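Local coordinates for zinc-binding protein TroA (PDB 1K0F) that binds zinc with high affinity in the periplasm and delivers it to the membrane permease of the TroABC ABC transporter for import into the cytoplasm, at residues G10-A15 / K115-S120; H102-V107 / V261-H266; V107-Y112 / F174-G179. One frame throughout, in Å; residues are numbered along the deposited sequence.

Contact 1: residues G10-A15 / K115-S120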
ATOM      1  N   GLY A  10      -4.934   4.222   4.562  1.00 17.78           N
ATOM      2  CA  GLY A  10      -6.237   3.581   4.596  1.00 19.72           C
ATOM      3  C   GLY A  10      -6.219   2.078   4.828  1.00 21.43           C
ATOM      4  O   GLY A  10      -7.169   1.514   5.375  1.00 20.78           O
ATOM      5  N   MET A  11      -5.132   1.434   4.413  1.00 23.35           N
ATOM      6  CA  MET A  11      -5.001  -0.007   4.552  1.00 25.30           C
ATOM      7  C   MET A  11      -5.201  -0.455   5.987  1.00 27.50           C
ATOM      8  O   MET A  11      -5.879  -1.450   6.244  1.00 30.95           O
ATOM      9  CB  MET A  11      -3.634  -0.465   4.047  1.00 24.09           C
ATOM     10  CG  MET A  11      -3.530  -0.525   2.528  1.00 23.74           C
ATOM     11  SD  MET A  11      -3.176   1.087   1.768  1.00 22.46           S
ATOM     12  CE  MET A  11      -1.434   1.098   1.884  1.00 20.86           C
ATOM     13  N   ILE A  12      -4.606   0.274   6.925  1.00 28.26           N
ATOM     14  CA  ILE A  12      -4.730  -0.046   8.346  1.00 26.03           C
ATOM     15  C   ILE A  12      -6.174   0.204   8.761  1.00 25.58           C
ATOM     16  O   ILE A  12      -6.801  -0.629   9.419  1.00 24.59           O
ATOM     17  CB  ILE A  12      -3.799   0.848   9.205  1.00 23.84           C
ATOM     18  CG1 ILE A  12      -2.338   0.594   8.814  1.00 23.30           C
ATOM     19  CG2 ILE A  12      -4.058   0.600  10.680  1.00 21.94           C
ATOM     20  CD1 ILE A  12      -1.344   1.110   9.803  1.00 21.86           C
ATOM     21  N   ALA A  13      -6.688   1.365   8.358  1.00 25.66           N
ATOM     22  CA  ALA A  13      -8.054   1.771   8.666  1.00 26.10           C
ATOM     23  C   ALA A  13      -9.006   0.667   8.249  1.00 26.72           C
ATOM     24  O   ALA A  13     -10.008   0.405   8.924  1.00 26.13           O
ATOM     25  CB  ALA A  13      -8.401   3.067   7.933  1.00 24.52           C
ATOM     26  N   ASP A  14      -8.700   0.012   7.133  1.00 25.80           N
ATOM     27  CA  ASP A  14      -9.559  -1.052   6.677  1.00 26.97           C
ATOM     28  C   ASP A  14      -9.522  -2.192   7.672  1.00 27.04           C
ATOM     29  O   ASP A  14     -10.561  -2.711   8.070  1.00 28.37           O
ATOM     30  CB  ASP A  14      -9.139  -1.564   5.315  1.00 28.18           C
ATOM     31  CG  ASP A  14     -10.117  -2.567   4.764  1.00 30.57           C
ATOM     32  OD1 ASP A  14     -11.234  -2.152   4.380  1.00 32.34           O
ATOM     33  OD2 ASP A  14      -9.785  -3.772   4.733  1.00 31.77           O
ATOM     34  N   ALA A  15      -8.321  -2.574   8.081  1.00 24.97           N
ATOM     35  CA  ALA A  15      -8.184  -3.659   9.034  1.00 24.63           C
ATOM     36  C   ALA A  15      -8.924  -3.307  10.318  1.00 25.79           C
ATOM     37  O   ALA A  15      -9.537  -4.164  10.949  1.00 28.19           O
ATOM     38  CB  ALA A  15      -6.731  -3.904   9.315  1.00 22.15           C
ATOM     39  N   LYS A 115      -2.572  -8.488  11.995  1.00 27.28           N
ATOM     40  CA  LYS A 115      -2.504  -9.143  13.304  1.00 26.93           C
ATOM     41  C   LYS A 115      -2.214  -8.070  14.344  1.00 24.15           C
ATOM     42  O   LYS A 115      -2.820  -8.037  15.416  1.00 22.79           O
ATOM     43  CB  LYS A 115      -1.393 -10.207  13.325  1.00 28.47           C
ATOM     44  CG  LYS A 115      -1.460 -11.171  14.513  1.00 31.65           C
ATOM     45  CD  LYS A 115      -0.096 -11.399  15.154  1.00 34.19           C
ATOM     46  CE  LYS A 115       0.121 -12.863  15.480  1.00 33.91           C
ATOM     47  NZ  LYS A 115       1.351 -13.367  14.799  1.00 40.26           N
ATOM     48  N   ALA A 116      -1.277  -7.193  13.992  1.00 22.75           N
ATOM     49  CA  ALA A 116      -0.865  -6.080  14.835  1.00 20.22           C
ATOM     50  C   ALA A 116      -2.067  -5.178  15.117  1.00 17.33           C
ATOM     51  O   ALA A 116      -2.318  -4.800  16.258  1.00 14.92           O
ATOM     52  CB  ALA A 116       0.239  -5.287  14.137  1.00 19.38           C
ATOM     53  N   VAL A 117      -2.801  -4.833  14.070  1.00 16.30           N
ATOM     54  CA  VAL A 117      -3.982  -3.990  14.217  1.00 18.67           C
ATOM     55  C   VAL A 117      -4.971  -4.636  15.189  1.00 20.12           C
ATOM     56  O   VAL A 117      -5.418  -4.015  16.154  1.00 19.45           O
ATOM     57  CB  VAL A 117      -4.682  -3.801  12.874  1.00 16.44           C
ATOM     58  CG1 VAL A 117      -5.927  -2.977  13.063  1.00 17.51           C
ATOM     59  CG2 VAL A 117      -3.745  -3.132  11.890  1.00 16.02           C
ATOM     60  N   TYR A 118      -5.295  -5.895  14.911  1.00 21.44           N
ATOM     61  CA  TYR A 118      -6.217  -6.654  15.734  1.00 21.99           C
ATOM     62  C   TYR A 118      -5.785  -6.660  17.185  1.00 22.85           C
ATOM     63  O   TYR A 118      -6.564  -6.329  18.073  1.00 24.08           O
ATOM     64  CB  TYR A 118      -6.299  -8.089  15.226  1.00 22.73           C
ATOM     65  CG  TYR A 118      -6.639  -9.118  16.290  1.00 22.68           C
ATOM     66  CD1 TYR A 118      -7.915  -9.188  16.819  1.00 23.60           C
ATOM     67  CD2 TYR A 118      -5.693 -10.032  16.722  1.00 22.39           C
ATOM     68  CE1 TYR A 118      -8.252 -10.155  17.759  1.00 23.35           C
ATOM     69  CE2 TYR A 118      -6.009 -11.013  17.662  1.00 23.77           C
ATOM     70  CZ  TYR A 118      -7.294 -11.071  18.174  1.00 24.25           C
ATOM     71  OH  TYR A 118      -7.621 -12.040  19.076  1.00 23.77           O
ATOM     72  N   GLU A 119      -4.537  -7.045  17.424  1.00 24.23           N
ATOM     73  CA  GLU A 119      -4.004  -7.115  18.782  1.00 25.28           C
ATOM     74  C   GLU A 119      -3.895  -5.751  19.467  1.00 25.37           C
ATOM     75  O   GLU A 119      -3.877  -5.669  20.694  1.00 26.17           O
ATOM     76  CB  GLU A 119      -2.633  -7.798  18.776  1.00 26.43           C
ATOM     77  CG  GLU A 119      -2.709  -9.317  18.770  1.00 28.39           C
ATOM     78  CD  GLU A 119      -1.352  -9.968  18.669  1.00 28.09           C
ATOM     79  OE1 GLU A 119      -1.290 -11.213  18.724  1.00 28.07           O
ATOM     80  OE2 GLU A 119      -0.352  -9.234  18.536  1.00 28.79           O
ATOM     81  N   SER A 120      -3.802  -4.685  18.678  1.00 24.97           N
ATOM     82  CA  SER A 120      -3.713  -3.339  19.233  1.00 23.81           C
ATOM     83  C   SER A 120      -5.110  -2.965  19.723  1.00 24.59           C
ATOM     84  O   SER A 120      -5.291  -2.421  20.818  1.00 22.16           O
ATOM     85  CB  SER A 120      -3.273  -2.350  18.153  1.00 22.52           C
ATOM     86  OG  SER A 120      -1.875  -2.163  18.178  1.00 22.19           O
TER

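Contact 2: residues H102-V107 / V261-H266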
ATOM      1  N   HIS A 102       6.218  -1.353   1.649  1.00 24.79           N
ATOM      2  CA  HIS A 102       4.980  -1.714   0.967  1.00 22.81           C
ATOM      3  C   HIS A 102       4.603  -3.171   1.113  1.00 20.56           C
ATOM      4  O   HIS A 102       4.289  -3.841   0.135  1.00 17.26           O
ATOM      5  CB  HIS A 102       5.097  -1.340  -0.497  1.00 24.71           C
ATOM      6  CG  HIS A 102       5.530   0.074  -0.712  1.00 28.49           C
ATOM      7  ND1 HIS A 102       6.855   0.454  -0.720  1.00 29.84           N
ATOM      8  CD2 HIS A 102       4.812   1.208  -0.892  1.00 28.86           C
ATOM      9  CE1 HIS A 102       6.936   1.760  -0.898  1.00 31.74           C
ATOM     10  NE2 HIS A 102       5.709   2.243  -1.007  1.00 31.17           N
ATOM     11  N   VAL A 103       4.607  -3.637   2.352  1.00 20.74           N
ATOM     12  CA  VAL A 103       4.291  -5.020   2.675  1.00 24.27           C
ATOM     13  C   VAL A 103       2.820  -5.401   2.503  1.00 25.41           C
ATOM     14  O   VAL A 103       2.473  -6.578   2.450  1.00 25.40           O
ATOM     15  CB  VAL A 103       4.718  -5.333   4.118  1.00 24.64           C
ATOM     16  CG1 VAL A 103       6.229  -5.184   4.254  1.00 23.55           C
ATOM     17  CG2 VAL A 103       4.009  -4.395   5.071  1.00 25.18           C
ATOM     18  N   TRP A 104       1.953  -4.405   2.417  1.00 26.92           N
ATOM     19  CA  TRP A 104       0.537  -4.684   2.250  1.00 28.64           C
ATOM     20  C   TRP A 104       0.278  -5.203   0.847  1.00 30.21           C
ATOM     21  O   TRP A 104      -0.875  -5.328   0.431  1.00 29.80           O
ATOM     22  CB  TRP A 104      -0.275  -3.417   2.459  1.00 29.02           C
ATOM     23  CG  TRP A 104       0.181  -2.329   1.582  1.00 27.17           C
ATOM     24  CD1 TRP A 104      -0.106  -2.166   0.256  1.00 25.29           C
ATOM     25  CD2 TRP A 104       1.047  -1.256   1.944  1.00 26.37           C
ATOM     26  NE1 TRP A 104       0.532  -1.051  -0.229  1.00 26.00           N
ATOM     27  CE2 TRP A 104       1.246  -0.473   0.786  1.00 26.30           C
ATOM     28  CE3 TRP A 104       1.671  -0.878   3.137  1.00 25.46           C
ATOM     29  CZ2 TRP A 104       2.047   0.666   0.786  1.00 25.53           C
ATOM     30  CZ3 TRP A 104       2.470   0.252   3.138  1.00 24.61           C
ATOM     31  CH2 TRP A 104       2.650   1.012   1.969  1.00 25.13           C
ATOM     32  N   PHE A 105       1.346  -5.467   0.104  1.00 32.66           N
ATOM     33  CA  PHE A 105       1.186  -5.984  -1.243  1.00 34.84           C
ATOM     34  C   PHE A 105       1.504  -7.468  -1.284  1.00 36.44           C
ATOM     35  O   PHE A 105       1.430  -8.101  -2.334  1.00 37.76           O
ATOM     36  CB  PHE A 105       2.032  -5.197  -2.238  1.00 34.37           C
ATOM     37  CG  PHE A 105       1.324  -3.988  -2.788  1.00 34.27           C
ATOM     38  CD1 PHE A 105      -0.041  -4.032  -3.053  1.00 34.14           C
ATOM     39  CD2 PHE A 105       2.009  -2.798  -3.004  1.00 33.77           C
ATOM     40  CE1 PHE A 105      -0.714  -2.905  -3.524  1.00 33.97           C
ATOM     41  CE2 PHE A 105       1.351  -1.668  -3.472  1.00 32.05           C
ATOM     42  CZ  PHE A 105      -0.017  -1.718  -3.730  1.00 33.98           C
ATOM     43  N   ASP A 106       1.883  -8.006  -0.127  1.00 36.83           N
ATOM     44  CA  ASP A 106       2.113  -9.431   0.021  1.00 35.52           C
ATOM     45  C   ASP A 106       1.047  -9.799   1.052  1.00 34.13           C
ATOM     46  O   ASP A 106       1.298  -9.787   2.254  1.00 34.10           O
ATOM     47  CB  ASP A 106       3.505  -9.750   0.567  1.00 37.35           C
ATOM     48  CG  ASP A 106       3.760 -11.254   0.661  1.00 38.41           C
ATOM     49  OD1 ASP A 106       2.776 -12.031   0.646  1.00 38.57           O
ATOM     50  OD2 ASP A 106       4.939 -11.666   0.748  1.00 38.81           O
ATOM     51  N   VAL A 107      -0.156 -10.074   0.559  1.00 33.29           N
ATOM     52  CA  VAL A 107      -1.303 -10.424   1.390  1.00 30.53           C
ATOM     53  C   VAL A 107      -0.966 -11.346   2.545  1.00 31.28           C
ATOM     54  O   VAL A 107      -1.470 -11.171   3.646  1.00 32.88           O
ATOM     55  CB  VAL A 107      -2.391 -11.099   0.552  1.00 28.29           C
ATOM     56  CG1 VAL A 107      -3.572 -11.428   1.417  1.00 28.29           C
ATOM     57  CG2 VAL A 107      -2.791 -10.205  -0.600  1.00 25.01           C
ATOM     58  N   VAL A 261      -8.878  -5.377   0.476  1.00 26.98           N
ATOM     59  CA  VAL A 261      -9.339  -6.417  -0.425  1.00 28.01           C
ATOM     60  C   VAL A 261      -9.630  -5.899  -1.824  1.00 27.10           C
ATOM     61  O   VAL A 261      -9.009  -6.336  -2.792  1.00 28.34           O
ATOM     62  CB  VAL A 261     -10.618  -7.087   0.137  1.00 31.27           C
ATOM     63  CG1 VAL A 261     -11.449  -7.711  -0.992  1.00 30.37           C
ATOM     64  CG2 VAL A 261     -10.231  -8.133   1.170  1.00 31.37           C
ATOM     65  N   GLY A 262     -10.576  -4.972  -1.930  1.00 25.20           N
ATOM     66  CA  GLY A 262     -10.931  -4.435  -3.232  1.00 23.24           C
ATOM     67  C   GLY A 262      -9.825  -3.630  -3.877  1.00 23.23           C
ATOM     68  O   GLY A 262      -9.615  -3.704  -5.089  1.00 21.83           O
ATOM     69  N   MET A 263      -9.106  -2.859  -3.076  1.00 22.33           N
ATOM     70  CA  MET A 263      -8.023  -2.044  -3.599  1.00 24.36           C
ATOM     71  C   MET A 263      -7.031  -2.925  -4.335  1.00 24.13           C
ATOM     72  O   MET A 263      -6.574  -2.589  -5.430  1.00 24.18           O
ATOM     73  CB  MET A 263      -7.294  -1.322  -2.466  1.00 26.29           C
ATOM     74  CG  MET A 263      -5.860  -0.917  -2.815  1.00 25.11           C
ATOM     75  SD  MET A 263      -4.642  -1.419  -1.579  1.00 21.82           S
ATOM     76  CE  MET A 263      -3.461  -0.042  -1.703  1.00 23.95           C
ATOM     77  N   VAL A 264      -6.695  -4.048  -3.705  1.00 23.54           N
ATOM     78  CA  VAL A 264      -5.752  -5.013  -4.270  1.00 22.20           C
ATOM     79  C   VAL A 264      -6.390  -5.819  -5.409  1.00 22.53           C
ATOM     80  O   VAL A 264      -5.710  -6.227  -6.362  1.00 22.61           O
ATOM     81  CB  VAL A 264      -5.245  -5.986  -3.183  1.00 19.42           C
ATOM     82  CG1 VAL A 264      -4.354  -7.038  -3.804  1.00 19.62           C
ATOM     83  CG2 VAL A 264      -4.493  -5.214  -2.118  1.00 19.24           C
ATOM     84  N   THR A 265      -7.697  -6.050  -5.310  1.00 20.25           N
ATOM     85  CA  THR A 265      -8.381  -6.789  -6.346  1.00 18.08           C
ATOM     86  C   THR A 265      -8.336  -5.918  -7.568  1.00 16.39           C
ATOM     87  O   THR A 265      -8.107  -6.397  -8.674  1.00 17.39           O
ATOM     88  CB  THR A 265      -9.842  -7.064  -5.987  1.00 17.57           C
ATOM     89  OG1 THR A 265      -9.891  -8.040  -4.942  1.00 19.18           O
ATOM     90  CG2 THR A 265     -10.578  -7.606  -7.191  1.00 17.56           C
ATOM     91  N   HIS A 266      -8.551  -4.625  -7.365  1.00 16.82           N
ATOM     92  CA  HIS A 266      -8.523  -3.698  -8.474  1.00 16.20           C
ATOM     93  C   HIS A 266      -7.158  -3.760  -9.113  1.00 16.60           C
ATOM     94  O   HIS A 266      -7.030  -3.775 -10.336  1.00 19.14           O
ATOM     95  CB  HIS A 266      -8.749  -2.265  -8.015  1.00 17.19           C
ATOM     96  CG  HIS A 266      -8.141  -1.249  -8.933  1.00 16.78           C
ATOM     97  ND1 HIS A 266      -8.849  -0.651  -9.953  1.00 13.82           N
ATOM     98  CD2 HIS A 266      -6.865  -0.812  -9.052  1.00 13.34           C
ATOM     99  CE1 HIS A 266      -8.033   0.116 -10.654  1.00 13.78           C
ATOM    100  NE2 HIS A 266      -6.827   0.029 -10.131  1.00 10.99           N
TER

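Contact 3: residues V107-Y112 / F174-G179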
ATOM      1  N   VAL A 107      -0.156 -10.074   0.559  1.00 33.29           N
ATOM      2  CA  VAL A 107      -1.303 -10.424   1.390  1.00 30.53           C
ATOM      3  C   VAL A 107      -0.966 -11.346   2.545  1.00 31.28           C
ATOM      4  O   VAL A 107      -1.470 -11.171   3.646  1.00 32.88           O
ATOM      5  CB  VAL A 107      -2.391 -11.099   0.552  1.00 28.29           C
ATOM      6  CG1 VAL A 107      -3.572 -11.428   1.417  1.00 28.29           C
ATOM      7  CG2 VAL A 107      -2.791 -10.205  -0.600  1.00 25.01           C
ATOM      8  N   LYS A 108      -0.112 -12.329   2.286  1.00 31.94           N
ATOM      9  CA  LYS A 108       0.277 -13.294   3.304  1.00 33.77           C
ATOM     10  C   LYS A 108       1.161 -12.691   4.394  1.00 33.30           C
ATOM     11  O   LYS A 108       1.122 -13.113   5.549  1.00 33.04           O
ATOM     12  CB  LYS A 108       1.004 -14.461   2.635  1.00 37.27           C
ATOM     13  CG  LYS A 108       0.613 -15.833   3.153  1.00 41.14           C
ATOM     14  CD  LYS A 108       1.844 -16.640   3.569  1.00 45.00           C
ATOM     15  CE  LYS A 108       2.135 -17.779   2.597  1.00 45.73           C
ATOM     16  NZ  LYS A 108       2.864 -18.897   3.265  1.00 48.84           N
ATOM     17  N   LEU A 109       1.968 -11.708   4.019  1.00 33.43           N
ATOM     18  CA  LEU A 109       2.869 -11.050   4.960  1.00 32.41           C
ATOM     19  C   LEU A 109       2.197  -9.831   5.579  1.00 32.06           C
ATOM     20  O   LEU A 109       2.736  -9.199   6.487  1.00 33.03           O
ATOM     21  CB  LEU A 109       4.151 -10.631   4.245  1.00 32.88           C
ATOM     22  CG  LEU A 109       5.182  -9.853   5.062  1.00 33.91           C
ATOM     23  CD1 LEU A 109       6.134 -10.825   5.746  1.00 35.09           C
ATOM     24  CD2 LEU A 109       5.936  -8.897   4.148  1.00 33.81           C
ATOM     25  N   TRP A 110       1.014  -9.506   5.078  1.00 30.58           N
ATOM     26  CA  TRP A 110       0.265  -8.378   5.593  1.00 30.15           C
ATOM     27  C   TRP A 110      -0.580  -8.874   6.752  1.00 31.08           C
ATOM     28  O   TRP A 110      -1.051  -8.085   7.565  1.00 29.55           O
ATOM     29  CB  TRP A 110      -0.636  -7.805   4.508  1.00 31.06           C
ATOM     30  CG  TRP A 110      -1.490  -6.666   4.968  1.00 28.51           C
ATOM     31  CD1 TRP A 110      -2.852  -6.626   5.003  1.00 27.50           C
ATOM     32  CD2 TRP A 110      -1.031  -5.388   5.423  1.00 27.86           C
ATOM     33  NE1 TRP A 110      -3.272  -5.401   5.451  1.00 27.58           N
ATOM     34  CE2 TRP A 110      -2.182  -4.620   5.720  1.00 26.58           C
ATOM     35  CE3 TRP A 110       0.231  -4.815   5.613  1.00 28.97           C
ATOM     36  CZ2 TRP A 110      -2.100  -3.305   6.193  1.00 27.82           C
ATOM     37  CZ3 TRP A 110       0.313  -3.506   6.088  1.00 28.56           C
ATOM     38  CH2 TRP A 110      -0.852  -2.765   6.369  1.00 27.11           C
ATOM     39  N   SER A 111      -0.774 -10.189   6.816  1.00 32.63           N
ATOM     40  CA  SER A 111      -1.549 -10.786   7.896  1.00 35.15           C
ATOM     41  C   SER A 111      -0.872 -10.403   9.207  1.00 37.10           C
ATOM     42  O   SER A 111      -1.507 -10.350  10.260  1.00 36.64           O
ATOM     43  CB  SER A 111      -1.580 -12.308   7.759  1.00 35.89           C
ATOM     44  OG  SER A 111      -0.990 -12.718   6.545  1.00 37.21           O
ATOM     45  N   TYR A 112       0.433 -10.148   9.128  1.00 40.06           N
ATOM     46  CA  TYR A 112       1.215  -9.749  10.294  1.00 41.79           C
ATOM     47  C   TYR A 112       0.681  -8.388  10.753  1.00 40.68           C
ATOM     48  O   TYR A 112       0.171  -8.248  11.865  1.00 41.50           O
ATOM     49  CB  TYR A 112       2.710  -9.618   9.928  1.00 43.75           C
ATOM     50  CG  TYR A 112       3.503 -10.914   9.898  1.00 46.25           C
ATOM     51  CD1 TYR A 112       4.244 -11.333  11.012  1.00 46.53           C
ATOM     52  CD2 TYR A 112       3.553 -11.698   8.741  1.00 47.08           C
ATOM     53  CE1 TYR A 112       5.015 -12.498  10.967  1.00 46.35           C
ATOM     54  CE2 TYR A 112       4.322 -12.866   8.689  1.00 47.63           C
ATOM     55  CZ  TYR A 112       5.049 -13.257   9.807  1.00 46.54           C
ATOM     56  OH  TYR A 112       5.814 -14.402   9.762  1.00 46.82           O
ATOM     57  N   PHE A 174       5.055  -7.342  -4.018  1.00 32.58           N
ATOM     58  CA  PHE A 174       4.049  -7.797  -4.965  1.00 33.07           C
ATOM     59  C   PHE A 174       4.770  -8.662  -6.002  1.00 33.44           C
ATOM     60  O   PHE A 174       4.277  -9.720  -6.403  1.00 32.89           O
ATOM     61  CB  PHE A 174       3.371  -6.594  -5.640  1.00 32.07           C
ATOM     62  CG  PHE A 174       2.411  -6.968  -6.736  1.00 30.63           C
ATOM     63  CD1 PHE A 174       1.101  -7.336  -6.439  1.00 28.48           C
ATOM     64  CD2 PHE A 174       2.825  -6.964  -8.070  1.00 30.04           C
ATOM     65  CE1 PHE A 174       0.222  -7.695  -7.450  1.00 28.50           C
ATOM     66  CE2 PHE A 174       1.956  -7.321  -9.089  1.00 28.52           C
ATOM     67  CZ  PHE A 174       0.653  -7.688  -8.783  1.00 28.52           C
ATOM     68  N   SER A 175       5.949  -8.209  -6.415  1.00 33.42           N
ATOM     69  CA  SER A 175       6.740  -8.935  -7.390  1.00 35.12           C
ATOM     70  C   SER A 175       7.244 -10.230  -6.769  1.00 36.64           C
ATOM     71  O   SER A 175       7.075 -11.307  -7.344  1.00 37.79           O
ATOM     72  CB  SER A 175       7.922  -8.075  -7.854  1.00 36.37           C
ATOM     73  OG  SER A 175       9.069  -8.255  -7.033  1.00 38.74           O
ATOM     74  N   ARG A 176       7.842 -10.124  -5.585  1.00 35.96           N
ATOM     75  CA  ARG A 176       8.382 -11.286  -4.892  1.00 35.62           C
ATOM     76  C   ARG A 176       7.313 -12.322  -4.557  1.00 36.58           C
ATOM     77  O   ARG A 176       7.571 -13.524  -4.588  1.00 35.42           O
ATOM     78  CB  ARG A 176       9.087 -10.841  -3.607  1.00 34.95           C
ATOM     79  CG  ARG A 176       9.517 -11.981  -2.701  1.00 35.13           C
ATOM     80  CD  ARG A 176      10.299 -11.467  -1.509  1.00 37.01           C
ATOM     81  NE  ARG A 176       9.452 -11.339  -0.329  1.00 40.18           N
ATOM     82  CZ  ARG A 176       9.902 -11.128   0.906  1.00 40.68           C
ATOM     83  NH1 ARG A 176      11.203 -11.019   1.136  1.00 41.16           N
ATOM     84  NH2 ARG A 176       9.046 -11.034   1.917  1.00 40.64           N
ATOM     85  N   ALA A 177       6.104 -11.847  -4.270  1.00 39.17           N
ATOM     86  CA  ALA A 177       4.995 -12.720  -3.884  1.00 40.21           C
ATOM     87  C   ALA A 177       4.308 -13.455  -5.016  1.00 41.81           C
ATOM     88  O   ALA A 177       4.158 -14.674  -4.968  1.00 43.09           O
ATOM     89  CB  ALA A 177       3.959 -11.925  -3.105  1.00 38.79           C
ATOM     90  N   TYR A 178       3.902 -12.712  -6.039  1.00 43.44           N
ATOM     91  CA  TYR A 178       3.184 -13.297  -7.160  1.00 43.77           C
ATOM     92  C   TYR A 178       3.932 -13.325  -8.494  1.00 44.30           C
ATOM     93  O   TYR A 178       3.329 -13.582  -9.541  1.00 45.38           O
ATOM     94  CB  TYR A 178       1.844 -12.571  -7.288  1.00 44.32           C
ATOM     95  CG  TYR A 178       1.251 -12.265  -5.929  1.00 44.59           C
ATOM     96  CD1 TYR A 178       0.504 -13.223  -5.243  1.00 45.03           C
ATOM     97  CD2 TYR A 178       1.497 -11.046  -5.295  1.00 45.19           C
ATOM     98  CE1 TYR A 178       0.022 -12.982  -3.957  1.00 44.07           C
ATOM     99  CE2 TYR A 178       1.017 -10.795  -4.007  1.00 44.34           C
ATOM    100  CZ  TYR A 178       0.284 -11.769  -3.346  1.00 43.95           C
ATOM    101  OH  TYR A 178      -0.173 -11.542  -2.071  1.00 44.63           O
ATOM    102  N   GLY A 179       5.239 -13.068  -8.449  1.00 44.60           N
ATOM    103  CA  GLY A 179       6.063 -13.098  -9.652  1.00 44.74           C
ATOM    104  C   GLY A 179       5.756 -12.086 -10.741  1.00 44.39           C
ATOM    105  O   GLY A 179       5.007 -12.361 -11.679  1.00 43.39           O
TER

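Contact 1: residues G10-A15 / K115-S120
Ile-12 and Ala-15, one helical turn apart on helix 10-20, meet a single side chain of helix 107-124, Val-117. Ile-12 comes first along the chain and touches with its branch methyl alone: CG2 lies 3.9 Å from Val-117 CG2. Its chi1 of -62° sets that methyl anti to the backbone N, on the side of the valine, with CG1 beside the N. The two side chains meet at a slant. Three residues on, Ala-15 points its CB toward helix 107-124 and meets both valine methyls, 3.9 Å from Val-117 CG1 and 4.0 Å from Val-117 CG2. The valine's two branches thus divide the work, CG2 spanning Ile-12 and Ala-15 while CG1 takes Ala-15 alone. The backbones come closest here, Ala-15 CA and Val-117 CA being 6.7 Å apart. No hydrogen bond crosses, and all three residues are buried in purely apolar packing. Farther along helix 10-20, Val-16 and Ile-19 also reach Val-117, while Leu-56 of strand 54-57 touches both Ile-12 and Val-117. The two helices pack together against the parallel sheet of strands 25-28, 4-7, 54-57 and 78-81, with strand 54-57 under the contact.

Contact 2: residues H102-V107 / V261-H266
Met-263 reaches out from helix 260-273 and brings its terminal methyl to the aromatic pair Trp-104 and Phe-105. With CG anti to the backbone N (chi1 157°), the side chain points at the loop, and its CE comes 4.3 Å from Phe-105 CZ and 4.4 Å from both Trp-104 NE1 and Trp-104 CD1. The methyl meets each ring obliquely. The rings also meet each other, for Trp-104 NE1 stands 3.4 Å above one face of Phe-105, displaced toward its rim. That indole nitrogen is hydrogen-bonded to Ser-247 O, which helps fix how the indole is turned. Val-264 belongs to the same buried, packed side: its CG2 lies 4.4 Å from Trp-104 O, a carbonyl that is hydrogen-bonded to Tyr-260 OH. A more distant approach is that of Val-107 CG2, 4.8 Å from Val-264 CG1.

By contrast, Val-261, Thr-265 and His-266 are partly exposed and stay clear of the loop; Thr-265 OG1 bonds back to Val-261 O at 2.9 Å from above the carbonyl plane. The loop joins the zinc ligand His-102 to the start of helix 107-124, where Asp-106 is the N-cap. Beyond the contact, Leu-146 and Val-150 of helix 129-156 meet Val-264, Leu-146 also meets Val-107, and Phe-174 of helix 172-178 packs on Phe-105.

Contact 3: residues V107-Y112 / F174-G179
Tyr-178 carries the one hydrogen bond between the two segments, a weak one from Val-107 N to its hydroxyl: 3.0 Å from N to OH, with an N-H...O angle of 134°. The amide approaches at the ring edge, near the ring plane. A chi1 of -39° leaves the phenol beside its own backbone N and carries the hydroxyl across to the first turn of helix 107-124. The same oxygen is hydrogen-bonded to Asp-147 OD1 of helix 129-156, so this buried hydroxyl has two polar partners.

Beside the bond, the Val-107 CG2 methyl lies 3.3 Å from Tyr-178 OH and 4.4 Å from Tyr-178 CZ, the two side chains crossing at about a right angle. Within its own segment, Ala-177 CB lies over one face of the tyrosine ring.

Leu-109 CD2 comes to 4.4 Å from NH2 of the exposed Arg-176, obliquely to the guanidinium, while that nitrogen is hydrogen-bonded to Gln-90 O.

The axes of the short helix segments come no nearer than 10.8 Å, at 115°, and the tyrosine spans that distance. Helix 107-124 of the N-terminal lobe is thereby joined to helix 172-178 of the C-terminal lobe, beside the long helix 129-156, the helical backbone that links the two lobes in this family of metal-binding proteins.

Contacts 2 and 3 are near neighbours, their centres about 8 Å apart, and they share Val-107; Trp-104 CA lies 3.4 Å from Trp-110 CE3 where they meet. Contact 1, with its centre about 14 Å from that of contact 2 and 16 Å from that of contact 3, is tied to both through Met-11: its SD is 3.7 Å from Met-263 CE, and its CB is 3.9 Å from Trp-110 CZ2. Contact 2 lies closest to the zinc site, empty here, of His-37, His-102, His-168 and Asp-248. It contains His-102, and the Trp-104 side chain is about 4 Å from that of Asp-248. In contact 1 the side chain of Ile-12 is about 11 Å from that of Asp-248.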